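Local structure of galactofuranose-binding protein YtfQ (Escherichia coli, 2VK2) at residues T70-E73 with P74-K77; R52-A56 with Q57-A61. The protein binds alpha- and beta-galactofuranose in the periplasm as the solute-binding component of the ABC transporter YtfQRT-YjfF. All coordinates share one frame; numbering follows the deposited sequence.

Interaction 1: T70-E73 with P74-K77; sequences TGWE and PVLK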
ATOM      1  N   THR A  70      -7.208   7.322 -11.804  1.00  8.82           N
ATOM      2  CA  THR A  70      -7.761   8.079 -12.925  1.00  9.45           C
ATOM      3  C   THR A  70      -6.665   8.758 -13.736  1.00  9.38           C
ATOM      4  O   THR A  70      -5.556   8.964 -13.245  1.00  9.67           O
ATOM      5  CB  THR A  70      -8.699   9.191 -12.404  1.00  9.98           C
ATOM      6  OG1 THR A  70      -7.995   9.990 -11.445  1.00 11.58           O
ATOM      7  CG2 THR A  70      -9.933   8.592 -11.750  1.00 10.94           C
ATOM      8  N   GLY A  71      -6.993   9.106 -14.979  1.00  9.25           N
ATOM      9  CA  GLY A  71      -6.167   9.998 -15.791  1.00  9.21           C
ATOM     10  C   GLY A  71      -5.013   9.398 -16.572  1.00  9.10           C
ATOM     11  O   GLY A  71      -4.154  10.142 -17.039  1.00  9.71           O
ATOM     12  N   TRP A  72      -4.996   8.078 -16.752  1.00  8.89           N
ATOM     13  CA  TRP A  72      -3.862   7.411 -17.406  1.00  8.88           C
ATOM     14  C   TRP A  72      -4.044   7.113 -18.894  1.00  9.12           C
ATOM     15  O   TRP A  72      -3.074   6.767 -19.560  1.00  9.14           O
ATOM     16  CB  TRP A  72      -3.513   6.117 -16.669  1.00  8.98           C
ATOM     17  CG  TRP A  72      -3.025   6.379 -15.291  1.00  8.78           C
ATOM     18  CD1 TRP A  72      -3.760   6.332 -14.148  1.00  8.78           C
ATOM     19  CD2 TRP A  72      -1.703   6.776 -14.908  1.00  8.59           C
ATOM     20  NE1 TRP A  72      -2.977   6.657 -13.074  1.00  8.65           N
ATOM     21  CE2 TRP A  72      -1.709   6.933 -13.508  1.00  8.52           C
ATOM     22  CE3 TRP A  72      -0.514   7.003 -15.608  1.00  8.84           C
ATOM     23  CZ2 TRP A  72      -0.573   7.311 -12.791  1.00  8.77           C
ATOM     24  CZ3 TRP A  72       0.620   7.373 -14.893  1.00  9.00           C
ATOM     25  CH2 TRP A  72       0.579   7.523 -13.499  1.00  8.90           C
ATOM     26  N   GLU A  73      -5.256   7.258 -19.425  1.00  9.44           N
ATOM     27  CA  GLU A  73      -5.516   6.831 -20.806  1.00  9.94           C
ATOM     28  C   GLU A  73      -4.596   7.494 -21.834  1.00  9.71           C
ATOM     29  O   GLU A  73      -4.005   6.795 -22.645  1.00  9.42           O
ATOM     30  CB  GLU A  73      -6.986   7.025 -21.202  1.00 10.32           C
ATOM     31  CG  GLU A  73      -7.978   6.179 -20.407  1.00 11.39           C
ATOM     32  CD  GLU A  73      -8.503   6.874 -19.160  1.00 12.34           C
ATOM     33  OE1 GLU A  73      -7.870   7.849 -18.697  1.00 13.19           O
ATOM     34  OE2 GLU A  73      -9.552   6.437 -18.640  1.00 13.64           O
ATOM     35  N   PRO A  74      -4.472   8.834 -21.807  1.00  9.62           N
ATOM     36  CA  PRO A  74      -3.630   9.474 -22.821  1.00  9.67           C
ATOM     37  C   PRO A  74      -2.193   8.948 -22.876  1.00  9.37           C
ATOM     38  O   PRO A  74      -1.712   8.594 -23.954  1.00  9.37           O
ATOM     39  CB  PRO A  74      -3.668  10.954 -22.426  1.00  9.87           C
ATOM     40  CG  PRO A  74      -4.968  11.108 -21.719  1.00  9.94           C
ATOM     41  CD  PRO A  74      -5.109   9.835 -20.932  1.00  9.82           C
ATOM     42  N   VAL A  75      -1.513   8.870 -21.736  1.00  9.07           N
ATOM     43  CA  VAL A  75      -0.115   8.437 -21.743  1.00  8.91           C
ATOM     44  C   VAL A  75       0.027   6.943 -22.053  1.00  8.71           C
ATOM     45  O   VAL A  75       0.996   6.538 -22.693  1.00  8.71           O
ATOM     46  CB  VAL A  75       0.632   8.826 -20.440  1.00  8.77           C
ATOM     47  CG1 VAL A  75       0.310   7.871 -19.282  1.00  8.97           C
ATOM     48  CG2 VAL A  75       2.129   8.885 -20.705  1.00  9.58           C
ATOM     49  N   LEU A  76      -0.941   6.131 -21.633  1.00  8.51           N
ATOM     50  CA  LEU A  76      -0.911   4.706 -21.954  1.00  8.71           C
ATOM     51  C   LEU A  76      -1.136   4.467 -23.449  1.00  8.88           C
ATOM     52  O   LEU A  76      -0.558   3.542 -24.019  1.00  8.83           O
ATOM     53  CB  LEU A  76      -1.932   3.926 -21.121  1.00  8.72           C
ATOM     54  CG  LEU A  76      -1.608   3.834 -19.628  1.00  8.97           C
ATOM     55  CD1 LEU A  76      -2.728   3.121 -18.895  1.00 10.22           C
ATOM     56  CD2 LEU A  76      -0.277   3.122 -19.394  1.00  9.62           C
ATOM     57  N   LYS A  77      -1.963   5.299 -24.081  1.00  9.24           N
ATOM     58  CA  LYS A  77      -2.126   5.244 -25.535  1.00  9.86           C
ATOM     59  C   LYS A  77      -0.812   5.567 -26.240  1.00 10.08           C
ATOM     60  O   LYS A  77      -0.470   4.935 -27.234  1.00  9.99           O
ATOM     61  CB  LYS A  77      -3.235   6.192 -25.999  1.00 10.07           C
ATOM     62  CG  LYS A  77      -4.621   5.679 -25.686  1.00 10.31           C
ATOM     63  CD  LYS A  77      -5.670   6.758 -25.859  1.00 11.03           C
ATOM     64  CE  LYS A  77      -7.040   6.236 -25.487  1.00 12.22           C
ATOM     65  NZ  LYS A  77      -8.090   7.263 -25.687  1.00 14.26           N
TER
HETATM   66  O   HOH W   1      -2.265  10.251 -19.215  1.00 10.25           O

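Interaction 2: R52-A56 with Q57-A61; sequences RSFVA and QGVDA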
ATOM      1  N   ARG A  52       6.432   9.467 -20.404  1.00  8.55           N
ATOM      2  CA  ARG A  52       6.703  10.060 -21.716  1.00  9.32           C
ATOM      3  C   ARG A  52       8.187  10.064 -22.053  1.00  9.09           C
ATOM      4  O   ARG A  52       8.562   9.801 -23.197  1.00  9.16           O
ATOM      5  CB  ARG A  52       6.127  11.474 -21.803  1.00  9.33           C
ATOM      6  CG  ARG A  52       4.639  11.445 -21.970  1.00 10.46           C
ATOM      7  CD  ARG A  52       4.009  12.810 -22.059  1.00 11.61           C
ATOM      8  NE  ARG A  52       2.576  12.658 -22.312  1.00 13.22           N
ATOM      9  CZ  ARG A  52       1.632  13.522 -21.948  1.00 13.65           C
ATOM     10  NH1 ARG A  52       1.932  14.632 -21.288  1.00 14.23           N
ATOM     11  NH2 ARG A  52       0.364  13.256 -22.236  1.00 14.36           N
ATOM     12  N   SER A  53       9.030  10.346 -21.064  1.00  8.88           N
ATOM     13  CA  SER A  53      10.475  10.291 -21.266  1.00  9.15           C
ATOM     14  C   SER A  53      10.932   8.869 -21.590  1.00  8.71           C
ATOM     15  O   SER A  53      11.733   8.669 -22.502  1.00  8.67           O
ATOM     16  CB  SER A  53      11.217  10.815 -20.038  1.00  9.49           C
ATOM     17  OG  SER A  53      12.618  10.762 -20.232  1.00 11.16           O
ATOM     18  N   PHE A  54      10.427   7.884 -20.852  1.00  8.03           N
ATOM     19  CA  PHE A  54      10.776   6.488 -21.115  1.00  8.18           C
ATOM     20  C   PHE A  54      10.359   6.065 -22.524  1.00  8.12           C
ATOM     21  O   PHE A  54      11.094   5.345 -23.198  1.00  7.79           O
ATOM     22  CB  PHE A  54      10.131   5.547 -20.090  1.00  8.32           C
ATOM     23  CG  PHE A  54      10.670   5.687 -18.683  1.00  8.50           C
ATOM     24  CD1 PHE A  54      12.023   5.913 -18.435  1.00  8.84           C
ATOM     25  CD2 PHE A  54       9.815   5.550 -17.597  1.00  8.74           C
ATOM     26  CE1 PHE A  54      12.499   6.021 -17.130  1.00  9.46           C
ATOM     27  CE2 PHE A  54      10.294   5.653 -16.295  1.00  9.15           C
ATOM     28  CZ  PHE A  54      11.632   5.892 -16.067  1.00  9.43           C
ATOM     29  N   VAL A  55       9.185   6.508 -22.966  1.00  8.03           N
ATOM     30  CA  VAL A  55       8.720   6.225 -24.325  1.00  8.35           C
ATOM     31  C   VAL A  55       9.668   6.843 -25.352  1.00  8.44           C
ATOM     32  O   VAL A  55      10.092   6.173 -26.293  1.00  8.52           O
ATOM     33  CB  VAL A  55       7.279   6.734 -24.561  1.00  8.28           C
ATOM     34  CG1 VAL A  55       6.916   6.660 -26.043  1.00  8.83           C
ATOM     35  CG2 VAL A  55       6.293   5.934 -23.722  1.00  9.01           C
ATOM     36  N   ALA A  56      10.011   8.112 -25.155  1.00  8.54           N
ATOM     37  CA  ALA A  56      10.917   8.819 -26.062  1.00  8.79           C
ATOM     38  C   ALA A  56      12.281   8.131 -26.144  1.00  8.86           C
ATOM     39  O   ALA A  56      12.862   8.023 -27.225  1.00  8.80           O
ATOM     40  CB  ALA A  56      11.078  10.268 -25.625  1.00  9.07           C
ATOM     41  N   GLN A  57      12.777   7.656 -25.003  1.00  8.86           N
ATOM     42  CA  GLN A  57      14.063   6.957 -24.946  1.00  9.15           C
ATOM     43  C   GLN A  57      14.050   5.596 -25.630  1.00  9.04           C
ATOM     44  O   GLN A  57      15.095   5.114 -26.053  1.00  9.34           O
ATOM     45  CB  GLN A  57      14.493   6.770 -23.493  1.00  9.03           C
ATOM     46  CG  GLN A  57      14.871   8.045 -22.789  1.00  9.64           C
ATOM     47  CD  GLN A  57      15.163   7.804 -21.330  1.00 10.12           C
ATOM     48  OE1 GLN A  57      16.057   7.032 -20.994  1.00 12.28           O
ATOM     49  NE2 GLN A  57      14.407   8.454 -20.453  1.00 10.76           N
ATOM     50  N   GLY A  58      12.882   4.968 -25.727  1.00  9.03           N
ATOM     51  CA  GLY A  58      12.775   3.648 -26.336  1.00  9.08           C
ATOM     52  C   GLY A  58      13.195   2.518 -25.413  1.00  9.18           C
ATOM     53  O   GLY A  58      13.851   1.570 -25.844  1.00  9.37           O
ATOM     54  N   VAL A  59      12.809   2.601 -24.141  1.00  9.05           N
ATOM     55  CA  VAL A  59      13.012   1.486 -23.212  1.00  9.15           C
ATOM     56  C   VAL A  59      12.203   0.278 -23.686  1.00  9.06           C
ATOM     57  O   VAL A  59      11.276   0.412 -24.482  1.00  8.93           O
ATOM     58  CB  VAL A  59      12.609   1.845 -21.758  1.00  9.24           C
ATOM     59  CG1 VAL A  59      13.417   3.031 -21.254  1.00  9.77           C
ATOM     60  CG2 VAL A  59      11.111   2.116 -21.652  1.00  9.31           C
ATOM     61  N   ASP A  60      12.562  -0.903 -23.195  1.00  9.01           N
ATOM     62  CA  ASP A  60      11.897  -2.140 -23.607  1.00  9.18           C
ATOM     63  C   ASP A  60      10.557  -2.349 -22.921  1.00  9.13           C
ATOM     64  O   ASP A  60       9.687  -3.032 -23.451  1.00  9.60           O
ATOM     65  CB  ASP A  60      12.792  -3.344 -23.328  1.00  9.44           C
ATOM     66  CG  ASP A  60      14.069  -3.302 -24.121  1.00 10.14           C
ATOM     67  OD1 ASP A  60      14.009  -3.547 -25.342  1.00 12.01           O
ATOM     68  OD2 ASP A  60      15.126  -3.004 -23.536  1.00 10.00           O
ATOM     69  N   ALA A  61      10.401  -1.780 -21.734  1.00  8.84           N
ATOM     70  CA  ALA A  61       9.165  -1.922 -20.983  1.00  8.73           C
ATOM     71  C   ALA A  61       9.076  -0.797 -19.981  1.00  8.32           C
ATOM     72  O   ALA A  61      10.093  -0.232 -19.584  1.00  8.04           O
ATOM     73  CB  ALA A  61       9.120  -3.266 -20.279  1.00  8.90           C
TER

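Interaction 1: T70-E73 with P74-K77
The first turn of helix 73-81, entered from the loop after strand 61-64 in a periplasmic binding protein fold, brings Trp-72 against Val-75 and Leu-76. Two bonds of the i to i+4 kind start the helix: Leu-76 N donates to Trp-72 O at 3.0 Å, nearly in line with the carbonyl, and Lys-77 N gives its hydrogen to Glu-73 O at 2.9 Å. The same Glu-73 O is approached by Lys-77 CG at 3.3 Å, while Glu-73 N is buried with no partner in the model. Pro-74, with no N-H to offer, sits in the first turn, where a helix does not need one. A water bridges Gly-71 O, to which it donates, and Val-75 N, from which it accepts at 3.0 Å. Gly-71 has a positive phi of 85°, a backbone conformation that residues with a CB adopt less readily.

The indole of Trp-72 is met at its edge, near the ring plane, by Val-75 CG1, which stands 3.9 Å from Trp-72 CE3; the two side chains run side by side. Val-75 CG1 lies between its own backbone N and carbonyl carbon (chi1 79°), which places this methyl against the Trp-72 carbonyl oxygen and the six-membered ring. The indole N-H is spent on Val-68 O, and residues of helix 44-57, among them Gln-44 and Gln-47, also touch the ring. The side chain of Trp-72 is about 8 Å from that of Arg-91, a galactofuranose-binding residue, but does not itself line the sugar pocket. Leu-76 reaches back along the turn, its CD1 packing 3.8 Å from Trp-72 CB.

Interaction 2: R52-A56 with Q57-A61
The Phe-54 ring and the Gln-57 carboxamide, their planes 50° apart, lie side by side at the C-terminal end of helix 44-57, which closes in a Schellman motif. Gln-57 NE2 lies 4.0 Å from Phe-54 CD1, oblique to the ring, and Val-59 CG1 also lies obliquely to it. Ser-53 OG is close to the plane of the Gln-57 carboxamide and accepts from Gln-57 NE2 at 2.9 Å. A weak second bond runs from the same nitrogen to Ser-53 O, which also takes the helical bond from Gln-57 N at 2.9 Å.

With OG turned opposite the backbone N (chi1 180°), the Ser-53 hydroxyl comes within reach of the glutamine one turn later. The other end of the amide, Gln-57 OE1, accepts from Lys-36 NZ, so both ends of the group are held and its rotation is probably fixed. With an alanine in place of Ser-53 the hydroxyl is gone, and the Gln-57 amide would probably be less firmly held, the weak bond from NE2 to the backbone carbonyl remaining.

Gly-58 has left helical geometry with a positive phi of 79°, and the chain turns toward strand 61-64. Gly-58 N donates to Val-55 O at 3.1 Å from well above the carbonyl plane, and weakly to Phe-54 O. The latter oxygen takes another weak bond, long but straight, from Val-59 N. Beyond the glycine, Val-59 folds back over the helix end as the hydrophobic partner of the motif, its CG2 packing 3.9 Å from Phe-54 CB.

How the interactions relate
Interaction 2 ends helix 44-57 and interaction 1 begins helix 73-81, with strand 61-64 between them in the chain. Both are partly buried, and both contacts rest on this strand: Phe-54 and Val-55 touch Ile-62, while Trp-72 and Leu-76 touch Ile-64. The helices also meet directly where Val-75 CG2 packs 3.8 Å from Arg-52 CG, and Arg-52 NE forms a salt bridge with Glu-78. Their chemistry differs with place. Interaction 1 holds a buried indole, its side chain about 12 Å from the bound sugar, and includes a bridging water; interaction 2, away from that site, combines a hydrogen bond between the Gln-57 carboxamide and the Ser-53 hydroxyl with a buried phenyl beneath.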